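PDB 3GIR: aminomethyltransferase from Bartonella henselae, which belongs to the aminomethyltransferase family, pairing a folate-binding domain with a C-terminal beta-barrel domain of the glycine cleavage T-protein type. Local coordinates for residues E96-S99 / Y100-V104; E288-F292 / Y293-A297; G341-P345 / S346-P350. All blocks are in the same frame, centred on the assembly; numbering follows the deposited sequence.

How the contacts relate
Along the chain the three contacts follow in series, each closing before the next opens. Contacts 1 and 2 are spatial neighbours, their centres 10 Å apart: the C-terminal end of helix 94-101 in contact 1 meets the link between helices 284-289 and 295-304 in contact 2, with a probable hydrogen bond from Tyr293 N to Tyr100 O and with Phe292 packed on Pro103. Contact 3 is the turn of hairpin 334-344/349-356 in the C-terminal barrel domain, its centre 38 Å from each of the others and on the opposite side of the chain's centre. Contact 1 lies in the folate-binding domain; through its touch with contact 2, residues 288-297 are held against helix 94-101, nearly 190 residues earlier.

Contact 1 of 3, residues E96-S99 / Y100-V104; sequences EFLS and YALPV
Glu96 O accepts Tyr100 N at 3.2 Å, one of the i to i+4 bonds of the last turn of helix 94-101, after which the chain runs into a loop. The N-H...O angle of 139° is bent, and Tyr100 N also leans weakly on Phe97 O. Phe97 O has a straighter partner, Ala101 N at 2.8 Å, with an N-H...O angle of 160°. With CG anti to the backbone N (chi1 163°), the Phe97 ring runs on along the helix, so that CE1 comes 3.7 Å from Ala101 CB, an oblique approach. The Phe97 side chain also packs on Leu156 and Arg159 of helix 149-159, which also receives Ala101.

Leu98 O takes the last of these helical bonds, from Leu102 N at 3.0 Å, although Leu102 has already left helical backbone angles. The side chains of Leu98 and Leu102 lie alongside each other, pointing the same way, with their methyls meeting at CD2 and CD1. Both turn to strand 126-136, Leu98 onto Leu132 and Leu102 onto Leu130. The same carbonyl oxygen is covered by Val104 CG2, a methyl 3.6 Å from Leu98 O.

Ser99 meets the returning chain after the inverse gamma turn centred on Pro103, where Val104 N bonds to Leu102 O. Its OG is hydrogen-bonded to Val95 O and Ala106 N, joining the preceding helical turn to the chain just beyond Val104. Val104 O lies beside Ser99, close enough for a CA-H...O contact with Ser99 CA. One water completes the closure, donating to Ser99 O at 2.7 Å and to Val104 O at 2.6 Å.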
loop_
_atom_site.group_PDB
_atom_site.type_symbol
_atom_site.label_atom_id
_atom_site.label_comp_id
_atom_site.label_asym_id
_atom_site.label_seq_id
_atom_site.Cartn_x
_atom_site.Cartn_y
_atom_site.Cartn_z
ATOM N N GLU A 96 19.024 -15.907 2.516
ATOM C CA GLU A 96 19.693 -15.410 3.661
ATOM C C GLU A 96 19.767 -13.857 3.678
ATOM O O GLU A 96 19.575 -13.217 4.682
ATOM C CB GLU A 96 21.113 -16.004 3.660
ATOM C CG GLU A 96 21.097 -17.497 3.838
ATOM C CD GLU A 96 20.866 -18.384 2.593
ATOM O OE1 GLU A 96 20.694 -17.910 1.425
ATOM O OE2 GLU A 96 20.817 -19.639 2.815
ATOM N N PHE A 97 19.986 -13.264 2.524
ATOM C CA PHE A 97 19.991 -11.836 2.440
ATOM C C PHE A 97 18.619 -11.248 2.887
ATOM O O PHE A 97 18.542 -10.294 3.701
ATOM C CB PHE A 97 20.324 -11.397 1.048
ATOM C CG PHE A 97 19.942 -9.964 0.788
ATOM C CD1 PHE A 97 20.416 -8.907 1.577
ATOM C CD2 PHE A 97 19.058 -9.682 -0.249
ATOM C CE1 PHE A 97 20.008 -7.632 1.326
ATOM C CE2 PHE A 97 18.594 -8.391 -0.428
ATOM C CZ PHE A 97 19.077 -7.383 0.314
ATOM N N LEU A 98 17.544 -11.823 2.355
ATOM C CA LEU A 98 16.190 -11.319 2.636
ATOM C C LEU A 98 15.821 -11.458 4.081
ATOM O O LEU A 98 15.193 -10.565 4.645
ATOM C CB LEU A 98 15.137 -11.904 1.663
ATOM C CG LEU A 98 15.279 -11.303 0.261
ATOM C CD1 LEU A 98 14.477 -12.233 -0.679
ATOM C CD2 LEU A 98 14.767 -9.838 0.197
ATOM N N SER A 99 16.254 -12.554 4.703
ATOM C CA SER A 99 15.949 -12.749 6.139
ATOM C C SER A 99 16.767 -11.862 7.061
ATOM O O SER A 99 16.424 -11.700 8.207
ATOM C CB SER A 99 16.147 -14.229 6.495
ATOM O OG SER A 99 15.460 -15.062 5.627
ATOM N N TYR A 100 17.824 -11.265 6.556
ATOM C CA TYR A 100 18.544 -10.209 7.265
ATOM C C TYR A 100 17.983 -8.824 6.991
ATOM O O TYR A 100 17.756 -8.006 7.892
ATOM C CB TYR A 100 19.995 -10.274 6.872
ATOM C CG TYR A 100 20.802 -9.105 7.364
ATOM C CD1 TYR A 100 21.027 -8.916 8.723
ATOM C CD2 TYR A 100 21.338 -8.189 6.500
ATOM C CE1 TYR A 100 21.741 -7.842 9.179
ATOM C CE2 TYR A 100 22.093 -7.120 6.947
ATOM C CZ TYR A 100 22.305 -6.970 8.326
ATOM O OH TYR A 100 22.992 -5.892 8.812
ATOM N N ALA A 101 17.697 -8.557 5.710
ATOM C CA ALA A 101 17.247 -7.220 5.338
ATOM C C ALA A 101 15.895 -6.883 5.868
ATOM O O ALA A 101 15.619 -5.726 6.207
ATOM C CB ALA A 101 17.283 -6.987 3.766
ATOM N N LEU A 102 15.017 -7.891 5.882
ATOM C CA LEU A 102 13.601 -7.702 6.255
ATOM C C LEU A 102 13.228 -8.678 7.354
ATOM O O LEU A 102 13.791 -9.793 7.381
ATOM C CB LEU A 102 12.685 -8.009 5.071
ATOM C CG LEU A 102 12.928 -7.199 3.814
ATOM C CD1 LEU A 102 12.078 -7.729 2.623
ATOM C CD2 LEU A 102 12.630 -5.681 4.039
ATOM N N PRO A 103 12.160 -8.354 8.108
ATOM C CA PRO A 103 11.710 -9.296 9.164
ATOM C C PRO A 103 10.818 -10.416 8.622
ATOM O O PRO A 103 9.639 -10.514 8.966
ATOM C CB PRO A 103 10.946 -8.388 10.138
ATOM C CG PRO A 103 10.395 -7.308 9.238
ATOM C CD PRO A 103 11.414 -7.103 8.131
ATOM N N VAL A 104 11.425 -11.298 7.825
ATOM C CA VAL A 104 10.759 -12.402 7.165
ATOM C C VAL A 104 11.611 -13.646 7.344
ATOM O O VAL A 104 12.802 -13.567 7.638
ATOM C CB VAL A 104 10.569 -12.123 5.637
ATOM C CG1 VAL A 104 9.787 -10.810 5.390
ATOM C CG2 VAL A 104 11.932 -12.084 4.869
HETATM O O HOH W 1 14.302 -12.642 9.606
#

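Contact 2 of 3, residues E288-F292 / Y293-A297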
loop_
_atom_site.group_PDB
_atom_site.type_symbol
_atom_site.label_atom_id
_atom_site.label_comp_id
_atom_site.label_asym_id
_atom_site.label_seq_id
_atom_site.Cartn_x
_atom_site.Cartn_y
_atom_site.Cartn_z
ATOM N N GLU A 288 11.491 -14.698 17.289
ATOM C CA GLU A 288 12.326 -15.525 18.167
ATOM C C GLU A 288 13.728 -15.703 17.613
ATOM O O GLU A 288 14.695 -15.621 18.365
ATOM C CB GLU A 288 11.615 -16.837 18.469
ATOM C CG GLU A 288 10.424 -16.554 19.399
ATOM C CD GLU A 288 9.589 -17.772 19.798
ATOM O OE1 GLU A 288 9.738 -18.855 19.163
ATOM O OE2 GLU A 288 8.751 -17.604 20.734
ATOM N N LYS A 289 13.856 -15.862 16.295
ATOM C CA LYS A 289 15.177 -15.927 15.678
ATOM C C LYS A 289 15.900 -14.576 15.726
ATOM O O LYS A 289 17.111 -14.507 15.902
ATOM C CB LYS A 289 15.051 -16.407 14.246
ATOM C CG LYS A 289 15.234 -17.904 14.113
ATOM C CD LYS A 289 15.187 -18.366 12.662
ATOM C CE LYS A 289 13.762 -18.369 12.120
ATOM N NZ LYS A 289 13.617 -19.453 11.088
ATOM N N ALA A 290 15.147 -13.483 15.535
ATOM C CA ALA A 290 15.710 -12.146 15.685
ATOM C C ALA A 290 16.924 -11.906 14.809
ATOM O O ALA A 290 17.857 -11.241 15.230
ATOM C CB ALA A 290 16.056 -11.853 17.170
ATOM N N GLN A 291 16.878 -12.347 13.559
ATOM C CA GLN A 291 18.055 -12.203 12.683
ATOM C C GLN A 291 17.968 -10.998 11.720
ATOM O O GLN A 291 18.919 -10.717 11.014
ATOM C CB GLN A 291 18.380 -13.495 11.963
ATOM C CG GLN A 291 17.370 -13.942 10.951
ATOM C CD GLN A 291 17.722 -15.257 10.236
ATOM O OE1 GLN A 291 17.137 -16.326 10.521
ATOM N NE2 GLN A 291 18.651 -15.178 9.280
ATOM N N PHE A 292 16.827 -10.325 11.703
ATOM C CA PHE A 292 16.655 -9.191 10.798
ATOM C C PHE A 292 17.215 -7.897 11.344
ATOM O O PHE A 292 17.262 -7.663 12.583
ATOM C CB PHE A 292 15.184 -8.992 10.443
ATOM C CG PHE A 292 14.256 -8.774 11.622
ATOM C CD1 PHE A 292 13.929 -7.530 12.044
ATOM C CD2 PHE A 292 13.623 -9.840 12.236
ATOM C CE1 PHE A 292 13.052 -7.335 13.112
ATOM C CE2 PHE A 292 12.717 -9.596 13.279
ATOM C CZ PHE A 292 12.463 -8.350 13.677
ATOM N N TYR A 293 17.576 -7.006 10.426
ATOM C CA TYR A 293 18.013 -5.651 10.707
ATOM C C TYR A 293 16.879 -4.885 11.439
ATOM O O TYR A 293 15.771 -4.807 10.942
ATOM C CB TYR A 293 18.372 -4.937 9.388
ATOM C CG TYR A 293 19.173 -3.677 9.564
ATOM C CD1 TYR A 293 20.556 -3.678 9.362
ATOM C CD2 TYR A 293 18.601 -2.512 10.005
ATOM C CE1 TYR A 293 21.325 -2.524 9.588
ATOM C CE2 TYR A 293 19.346 -1.346 10.187
ATOM C CZ TYR A 293 20.719 -1.362 10.000
ATOM O OH TYR A 293 21.438 -0.205 10.205
ATOM N N GLY A 294 17.183 -4.321 12.615
ATOM C CA GLY A 294 16.189 -3.670 13.470
ATOM C C GLY A 294 15.590 -4.551 14.537
ATOM O O GLY A 294 14.710 -4.079 15.272
ATOM N N ALA A 295 15.942 -5.844 14.599
ATOM C CA ALA A 295 15.290 -6.778 15.505
ATOM C C ALA A 295 15.372 -6.359 16.979
ATOM O O ALA A 295 14.390 -6.508 17.685
ATOM C CB ALA A 295 15.849 -8.202 15.321
ATOM N N LYS A 296 16.526 -5.909 17.420
ATOM C CA LYS A 296 16.692 -5.612 18.860
ATOM C C LYS A 296 15.699 -4.518 19.251
ATOM O O LYS A 296 14.979 -4.681 20.232
ATOM C CB LYS A 296 18.117 -5.167 19.179
ATOM C CG LYS A 296 18.291 -4.636 20.612
ATOM C CD LYS A 296 19.730 -4.363 20.920
ATOM C CE LYS A 296 19.905 -3.757 22.323
ATOM N NZ LYS A 296 21.371 -3.753 22.678
ATOM N N ALA A 297 15.683 -3.410 18.499
ATOM C CA ALA A 297 14.721 -2.272 18.754
ATOM C C ALA A 297 13.270 -2.717 18.572
ATOM O O ALA A 297 12.357 -2.318 19.323
ATOM C CB ALA A 297 15.040 -1.098 17.876
#
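Phe292 and Ala295 pack tightly across a type II beta turn, Phe292 to Ala295, whose defining bond runs from Ala295 N to Phe292 O at 3.0 Å. Phe292 CG sits between the backbone N and the carbonyl carbon (chi1 58°), which folds the ring back against the turn. Ala295 CB then lies over the middle of one ring face, 3.7 Å from the centroid and 10° off its normal, a CH-pi contact. Tyr293 O approaches the ring edge, 3.5 Å from Phe292 CD1. Gly294 has positive phi (94°), as the third residue of this turn commonly does, and is the N-cap of the next helix.

The other side is looser. Ala290 meets Ala295 with its O 3.6 Å from Ala295 CB and the two CB methyls 4.1 Å apart, while Gln291 and Lys296 are exposed and their side chains start out away from the facing segment.

Thus the turn links helix 284-289 to helix 295-304 beside helix 94-101: Tyr293 makes a cation-pi contact with Arg159 of helix 149-159, and Lys289 forms a salt bridge with Asp105, in the loop that follows helix 94-101.

Contact 3 of 3, residues G341-P345 / S346-P350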
loop_
_atom_site.group_PDB
_atom_site.type_symbol
_atom_site.label_atom_id
_atom_site.label_comp_id
_atom_site.label_asym_id
_atom_site.label_seq_id
_atom_site.Cartn_x
_atom_site.Cartn_y
_atom_site.Cartn_z
ATOM N N GLY A 341 -7.274 11.327 5.646
ATOM C CA GLY A 341 -8.692 11.614 5.762
ATOM C C GLY A 341 -9.322 11.975 4.459
ATOM O O GLY A 341 -8.671 12.653 3.635
ATOM N N GLY A 342 -10.576 11.568 4.265
ATOM C CA GLY A 342 -11.339 11.946 3.089
ATOM C C GLY A 342 -12.774 11.465 3.163
ATOM O O GLY A 342 -13.198 10.910 4.145
ATOM N N PHE A 343 -13.550 11.724 2.124
ATOM C CA PHE A 343 -14.891 11.196 2.035
ATOM C C PHE A 343 -14.836 9.794 1.490
ATOM O O PHE A 343 -14.206 9.558 0.439
ATOM C CB PHE A 343 -15.762 12.080 1.171
ATOM C CG PHE A 343 -17.201 11.654 1.138
ATOM C CD1 PHE A 343 -18.056 11.977 2.178
ATOM C CD2 PHE A 343 -17.708 10.964 0.044
ATOM C CE1 PHE A 343 -19.370 11.557 2.141
ATOM C CE2 PHE A 343 -19.000 10.585 -0.010
ATOM C CZ PHE A 343 -19.816 10.851 1.060
ATOM N N GLY A 344 -15.445 8.835 2.186
ATOM C CA GLY A 344 -15.527 7.472 1.645
ATOM C C GLY A 344 -16.889 7.223 1.034
ATOM O O GLY A 344 -17.858 7.103 1.776
ATOM N N PRO A 345 -17.006 7.130 -0.281
ATOM C CA PRO A 345 -18.346 6.989 -0.879
ATOM C C PRO A 345 -19.057 5.680 -0.541
ATOM O O PRO A 345 -20.307 5.616 -0.580
ATOM C CB PRO A 345 -18.060 7.055 -2.384
ATOM C CG PRO A 345 -16.810 7.841 -2.469
ATOM C CD PRO A 345 -15.994 7.382 -1.326
ATOM N N SER A 346 -18.296 4.636 -0.246
ATOM C CA SER A 346 -18.887 3.329 0.119
ATOM C C SER A 346 -19.362 3.382 1.554
ATOM O O SER A 346 -20.488 2.981 1.851
ATOM C CB SER A 346 -17.966 2.156 -0.122
ATOM O OG SER A 346 -17.512 2.152 -1.431
ATOM N N PHE A 347 -18.544 3.949 2.433
ATOM C CA PHE A 347 -18.914 4.154 3.828
ATOM C C PHE A 347 -20.040 5.193 3.955
ATOM O O PHE A 347 -20.799 5.146 4.952
ATOM C CB PHE A 347 -17.690 4.634 4.610
ATOM C CG PHE A 347 -17.891 4.678 6.101
ATOM C CD1 PHE A 347 -18.135 3.494 6.781
ATOM C CD2 PHE A 347 -17.868 5.844 6.798
ATOM C CE1 PHE A 347 -18.320 3.484 8.174
ATOM C CE2 PHE A 347 -18.044 5.888 8.220
ATOM C CZ PHE A 347 -18.258 4.680 8.888
ATOM N N ASP A 348 -20.157 6.045 2.929
ATOM C CA ASP A 348 -21.071 7.166 2.817
ATOM C C ASP A 348 -20.879 8.163 3.929
ATOM O O ASP A 348 -21.841 8.639 4.542
ATOM C CB ASP A 348 -22.515 6.712 2.748
ATOM C CG ASP A 348 -23.425 7.794 2.240
ATOM O OD1 ASP A 348 -22.992 8.690 1.468
ATOM O OD2 ASP A 348 -24.595 7.751 2.659
ATOM N N GLY A 349 -19.620 8.514 4.155
ATOM C CA GLY A 349 -19.269 9.607 5.037
ATOM C C GLY A 349 -17.764 9.716 5.198
ATOM O O GLY A 349 -17.041 8.911 4.625
ATOM N N PRO A 350 -17.302 10.752 5.909
ATOM C CA PRO A 350 -15.860 10.936 6.170
ATOM C C PRO A 350 -15.248 9.722 6.892
ATOM O O PRO A 350 -15.894 9.115 7.789
ATOM C CB PRO A 350 -15.808 12.190 7.037
ATOM C CG PRO A 350 -17.090 12.793 6.905
ATOM C CD PRO A 350 -18.089 11.833 6.519
HETATM O O HOH W 2 -21.701 7.826 -1.101
#
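Gly344 O is gripped by two successive backbone N-H groups, Gly349 N at 3.3 Å and, weakly, Asp348 N at 2.8 Å. The shorter approach is the more bent, with an N-H...O angle of 122° against 152° for Gly349. Asp348 and Gly349 thus both face Gly344, a G1 beta bulge at the turn of the antiparallel hairpin 334-344/349-356 in the C-terminal barrel domain. Gly344 N returns a bond to Gly349 O at 2.9 Å, making Gly344 and Gly349 a hydrogen-bonded pair. Asp348 has the positive phi that belongs to the first position of such a bulge.

One step away from the turn, Phe343 and Pro350 form the non-hydrogen-bonded pair. Gly342 O meets Pro350 CA there at 3.3 Å in a CA-H...O contact. The Phe343 side chain extends toward the turn, its CG anti to the backbone N (chi1 -175°), and CE1 comes 3.5 Å from Gly349 CA, obliquely to the ring. Asp348 lies alongside, pointing the same way, its carboxylate plane nearly perpendicular to the ring; OD1 sits at the ring edge near CZ.

The turn residues face other parts of the chain. Pro345 packs on Leu66, His69 and Leu70 of helix 65-74, while Ser346 OG bonds to His69 NE2 and Phe347 N to Glu257 OE2, which places the hairpin tip against helix 65-74 and the end of helix 248-257. The Phe347 ring, for its part, meets Phe385 edge-to-face.

A water bridges the turn, donating to Pro345 O at 2.7 Å and to Asp348 OD1 at 3.0 Å.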